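Local coordinates for protein glycerate 2-kinase (Pyrococcus horikoshii, PDB 1X3L) that catalyses the ATP-dependent phosphorylation of D-glycerate to 2-phosphoglycerate, with magnesium as the usual cofactor, and can also draw on GTP, CTP, UTP, ADP or pyrophosphate as phosphate donor, at residues A[72-77]-A[116-121]; A[65-70]-A[124-129]. All blocks are in the same frame, centred on the assembly; numbering follows the deposited sequence.

Interaction 1: A[72-77]-A[116-121]; sequences DVEDGV and LNRARE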
# COMPACT_ATOMS: atom_id res chain seq x y z
N ASP A 72 19.44 -18.46 4.67
CA ASP A 72 18.98 -19.80 4.98
C ASP A 72 17.98 -19.66 6.12
O ASP A 72 18.33 -19.22 7.21
CB ASP A 72 20.14 -20.69 5.42
CG ASP A 72 21.15 -20.91 4.30
OD1 ASP A 72 20.75 -21.35 3.21
OD2 ASP A 72 22.35 -20.64 4.53
N VAL A 73 16.73 -20.04 5.86
CA VAL A 73 15.68 -19.93 6.86
C VAL A 73 15.41 -21.24 7.59
O VAL A 73 15.06 -22.24 6.98
CB VAL A 73 14.37 -19.41 6.23
CG1 VAL A 73 13.28 -19.33 7.28
CG2 VAL A 73 14.61 -18.05 5.59
N GLU A 74 15.57 -21.21 8.91
CA GLU A 74 15.34 -22.38 9.74
C GLU A 74 13.91 -22.87 9.57
O GLU A 74 13.67 -24.06 9.40
CB GLU A 74 15.61 -22.05 11.21
CG GLU A 74 15.31 -23.19 12.17
CD GLU A 74 16.07 -24.46 11.82
OE1 GLU A 74 17.28 -24.36 11.52
OE2 GLU A 74 15.46 -25.55 11.86
N ASP A 75 12.97 -21.93 9.63
CA ASP A 75 11.56 -22.25 9.49
C ASP A 75 10.73 -20.98 9.51
O ASP A 75 11.23 -19.89 9.81
CB ASP A 75 11.13 -23.19 10.62
CG ASP A 75 9.71 -23.72 10.43
OD1 ASP A 75 9.37 -24.13 9.30
OD2 ASP A 75 8.95 -23.75 11.42
N GLY A 76 9.44 -21.11 9.18
CA GLY A 76 8.56 -19.96 9.17
C GLY A 76 7.20 -20.28 8.60
O GLY A 76 6.89 -21.43 8.29
N VAL A 77 6.37 -19.25 8.45
CA VAL A 77 5.04 -19.42 7.89
C VAL A 77 4.65 -18.19 7.08
O VAL A 77 5.02 -17.06 7.42
CB VAL A 77 3.98 -19.64 9.00
CG1 VAL A 77 3.82 -18.38 9.85
CG2 VAL A 77 2.65 -20.03 8.37
N LEU A 116 7.48 -18.10 17.12
CA LEU A 116 8.05 -17.12 18.05
C LEU A 116 8.34 -17.75 19.41
O LEU A 116 9.16 -17.24 20.18
CB LEU A 116 7.10 -15.94 18.21
CG LEU A 116 6.94 -15.06 16.96
CD1 LEU A 116 5.93 -13.95 17.24
CD2 LEU A 116 8.29 -14.47 16.57
N ASN A 117 7.68 -18.85 19.71
CA ASN A 117 7.91 -19.52 20.98
C ASN A 117 9.25 -20.25 20.88
O ASN A 117 10.00 -20.34 21.85
CB ASN A 117 6.80 -20.53 21.26
CG ASN A 117 6.98 -21.22 22.60
OD1 ASN A 117 7.03 -20.57 23.64
ND2 ASN A 117 7.08 -22.54 22.57
N ARG A 118 9.56 -20.74 19.68
CA ARG A 118 10.80 -21.46 19.42
C ARG A 118 12.01 -20.55 19.19
O ARG A 118 13.14 -20.93 19.52
CB ARG A 118 10.62 -22.38 18.21
CG ARG A 118 11.89 -23.09 17.78
CD ARG A 118 11.67 -23.85 16.48
NE ARG A 118 12.92 -24.40 15.96
CZ ARG A 118 13.04 -25.00 14.78
NH1 ARG A 118 11.98 -25.13 13.99
NH2 ARG A 118 14.22 -25.46 14.39
N ALA A 119 11.80 -19.37 18.63
CA ALA A 119 12.90 -18.44 18.38
C ALA A 119 13.52 -17.96 19.70
O ALA A 119 12.80 -17.61 20.63
CB ALA A 119 12.42 -17.25 17.55
N ARG A 120 14.84 -17.95 19.76
CA ARG A 120 15.56 -17.54 20.97
C ARG A 120 16.03 -16.09 20.95
O ARG A 120 15.99 -15.43 19.91
CB ARG A 120 16.76 -18.46 21.21
CG ARG A 120 16.42 -19.93 21.44
CD ARG A 120 15.60 -20.13 22.72
NE ARG A 120 14.16 -20.02 22.48
CZ ARG A 120 13.26 -19.83 23.44
NH1 ARG A 120 13.63 -19.71 24.70
NH2 ARG A 120 11.97 -19.75 23.12
N GLU A 121 16.50 -15.60 22.09
CA GLU A 121 16.97 -14.22 22.20
C GLU A 121 18.12 -13.91 21.25
O GLU A 121 18.45 -12.74 21.04
CB GLU A 121 17.42 -13.92 23.63
CG GLU A 121 16.32 -13.97 24.70
CD GLU A 121 15.78 -15.37 24.94
OE1 GLU A 121 16.52 -16.35 24.67
OE2 GLU A 121 14.63 -15.50 25.42

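Interaction 2: A[65-70]-A[124-129]; sequences RAIEDI and IVFILI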
# COMPACT_ATOMS: atom_id res chain seq x y z
N ARG A 65 9.84 -15.46 -0.37
CA ARG A 65 10.72 -16.04 -1.38
C ARG A 65 12.02 -15.24 -1.50
O ARG A 65 13.10 -15.81 -1.67
CB ARG A 65 9.99 -16.08 -2.73
CG ARG A 65 10.74 -16.81 -3.84
CD ARG A 65 9.81 -17.11 -5.02
NE ARG A 65 9.31 -15.89 -5.66
CZ ARG A 65 9.99 -15.16 -6.54
NH1 ARG A 65 11.23 -15.51 -6.88
NH2 ARG A 65 9.45 -14.07 -7.06
N ALA A 66 11.92 -13.91 -1.39
CA ALA A 66 13.09 -13.05 -1.47
C ALA A 66 14.05 -13.34 -0.31
O ALA A 66 15.27 -13.41 -0.49
CB ALA A 66 12.67 -11.58 -1.46
N ILE A 67 13.50 -13.48 0.89
CA ILE A 67 14.32 -13.76 2.06
C ILE A 67 15.05 -15.10 1.92
O ILE A 67 16.23 -15.21 2.24
CB ILE A 67 13.48 -13.76 3.35
CG1 ILE A 67 12.93 -12.35 3.61
CG2 ILE A 67 14.31 -14.22 4.53
CD1 ILE A 67 14.01 -11.31 3.84
N GLU A 68 14.34 -16.12 1.45
CA GLU A 68 14.94 -17.45 1.27
C GLU A 68 16.03 -17.44 0.21
O GLU A 68 16.94 -18.27 0.25
CB GLU A 68 13.89 -18.49 0.87
CG GLU A 68 12.84 -18.80 1.92
CD GLU A 68 12.05 -20.05 1.57
OE1 GLU A 68 11.56 -20.16 0.42
OE2 GLU A 68 11.90 -20.92 2.45
N ASP A 69 15.95 -16.52 -0.75
CA ASP A 69 16.95 -16.46 -1.80
C ASP A 69 18.26 -15.82 -1.36
O ASP A 69 19.28 -15.93 -2.04
CB ASP A 69 16.42 -15.72 -3.04
CG ASP A 69 15.29 -16.47 -3.73
OD1 ASP A 69 15.28 -17.72 -3.66
OD2 ASP A 69 14.43 -15.82 -4.35
N ILE A 70 18.24 -15.14 -0.21
CA ILE A 70 19.46 -14.50 0.27
C ILE A 70 19.87 -14.96 1.67
O ILE A 70 20.93 -14.59 2.15
CB ILE A 70 19.32 -12.96 0.29
CG1 ILE A 70 18.21 -12.54 1.26
CG2 ILE A 70 19.02 -12.47 -1.11
CD1 ILE A 70 18.03 -11.04 1.36
N ILE A 124 17.05 -14.27 14.74
CA ILE A 124 16.46 -13.14 14.02
C ILE A 124 15.13 -13.60 13.44
O ILE A 124 15.03 -14.69 12.88
CB ILE A 124 17.38 -12.67 12.87
CG1 ILE A 124 18.68 -12.10 13.44
CG2 ILE A 124 16.66 -11.62 12.02
CD1 ILE A 124 19.62 -11.55 12.39
N VAL A 125 14.11 -12.77 13.58
CA VAL A 125 12.79 -13.09 13.06
C VAL A 125 12.29 -12.01 12.10
O VAL A 125 12.03 -10.88 12.52
CB VAL A 125 11.74 -13.25 14.18
CG1 VAL A 125 10.38 -13.58 13.59
CG2 VAL A 125 12.18 -14.33 15.17
N PHE A 126 12.16 -12.36 10.83
CA PHE A 126 11.66 -11.43 9.82
C PHE A 126 10.14 -11.44 9.86
O PHE A 126 9.51 -12.50 9.83
CB PHE A 126 12.11 -11.86 8.42
CG PHE A 126 13.47 -11.37 8.03
CD1 PHE A 126 13.65 -10.09 7.55
CD2 PHE A 126 14.58 -12.20 8.15
CE1 PHE A 126 14.91 -9.63 7.18
CE2 PHE A 126 15.85 -11.76 7.79
CZ PHE A 126 16.02 -10.47 7.31
N ILE A 127 9.54 -10.25 9.93
CA ILE A 127 8.08 -10.13 9.92
C ILE A 127 7.80 -9.41 8.61
O ILE A 127 8.18 -8.25 8.45
CB ILE A 127 7.57 -9.28 11.10
CG1 ILE A 127 8.06 -9.85 12.43
CG2 ILE A 127 6.04 -9.24 11.08
CD1 ILE A 127 7.50 -11.23 12.75
N LEU A 128 7.18 -10.10 7.66
CA LEU A 128 6.89 -9.54 6.35
C LEU A 128 5.40 -9.17 6.25
O LEU A 128 4.53 -10.04 6.24
CB LEU A 128 7.30 -10.55 5.27
CG LEU A 128 8.71 -11.14 5.44
CD1 LEU A 128 9.04 -12.09 4.28
CD2 LEU A 128 9.74 -10.01 5.49
N ILE A 129 5.13 -7.87 6.16
CA ILE A 129 3.76 -7.39 6.12
C ILE A 129 3.32 -6.72 4.82
O ILE A 129 4.03 -5.87 4.26
CB ILE A 129 3.52 -6.41 7.29
CG1 ILE A 129 4.00 -7.03 8.60
CG2 ILE A 129 2.03 -6.06 7.39
CD1 ILE A 129 3.92 -6.10 9.82

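Interaction 1: A[72-77]-A[116-121]
Over one face of the Arg118 guanidinium lies CG of Glu74, 3.4 Å from NH2, while CB of Asp75 approaches obliquely, 4.0 Å from NH1. The second guanidinium of the region, that of Arg120, has the backbone carbons of Asn117 and Arg118 at its edge, in its plane. This is a surface contact on a Rossmann-like parallel sheet of strand order 3-2-1-4-5-6: the last turn of helix 103-118 reaches out to the loop that leads into strand 75-81. The backbones stay well apart, their nearest CA atoms being those of Asp75 and Ala119 at 9.8 Å, so long side chains have to span the gap. Arg118 does so with an extended chain, its CG anti to the backbone N (chi1 175°), which carries the guanidinium off the helix end to the strand. Glu74 bends at its second torsion and crosses it at about a right angle. Their salt bridge runs from Arg118 NH2 to Glu74 OE2, 2.8 Å long. It is a one-point grip and not a two-pronged one: the carboxylate and guanidinium planes are 63° apart, the donor stands above the carboxylate plane, and the N-H...O angle is 133°. Asp75 OD2 sits 4.2 Å from Arg118 NH1, beyond a salt bridge, and probably adds a favourable field; Arg90 gives Glu74 a second, long and weak ionic partner. Ala119 and Glu74 both touch Tyr52 of the neighbouring strand 51-56. Beyond the helix end, where Ala119 is the first residue to leave helical geometry, Arg120 turns back on the chain, and its NE gives Arg118 O a nearly straight hydrogen bond of 3.3 Å from above the carbonyl plane.

Interaction 2: A[65-70]-A[124-129]
Ile67 is the residue of helix segment 65-70 that meets the strand, touching both Phe126 and Leu128. Before it, Arg65 points away from the strand, pairing in a salt bridge with Glu62 and in a cation-pi contact with Tyr24, and Ala66 rests on Tyr24 and Val27. At Ile67 the helix turns its side chain inward, and the CA atoms of Ile67 and Phe126 are 8.5 Å apart. Its CG1 lies anti to the carbonyl carbon (chi1 -66°), and the second torsion (-62°) brings CD1 over one face of the Phe126 ring. That methyl is 3.9 Å from the ring centroid and only 14° off the normal, a CH-pi contact; its nearest ring atom is CE1, at 3.8 Å. The other branch, CG2, reaches CD2 of the same ring at 4.2 Å, while CG1 meets CD1 of Leu128 at 4.0 Å, so Ile67 spans the two inward-facing residues of the strand. An alanine here would lack both branches, which would probably leave a gap over the Phe126 face and take from Leu128 CD1 the methylene it packs on. Glu68 faces elsewhere, its two carboxylate oxygens accepting the backbone N-H groups of Lys89 and Arg90. Asp69 OD2 is hydrogen-bonded to Tyr24 OH, and Ile70 packs on Leu28. Helix 60-70 links strands 51-56 and 75-81 in a beta-alpha-beta crossover of the Rossmann-like sheet; here it lies on that sheet with helix 23-30 alongside, Val27 of that helix and Val53 of strand 51-56 also touching Ile67, while strand 124-129 runs parallel between strands 51-56 and 188-194.

The two contacts have centres 11 Å apart and belong to one parallel sheet, with their helices on opposite faces: Ile67 packs on Val53 and Phe126, whereas Leu116 packs on Ile54 and Val125, adjacent residues in each strand. Strand 124-129 joins them directly, since Leu116 CD2 of interaction 1 lies 3.8 Å from Val125 CG1 of interaction 2. On the other face Val73 CG2 meets Ile67 CG2 at 4.0 Å. Interaction 1 is charged and at the surface; interaction 2 is apolar and buried. Interaction 2 lies nearer than interaction 1 to Lys58, a substrate-binding residue by similarity, but still without touching it: the Lys58 side chain is about 11 Å from that of Leu128.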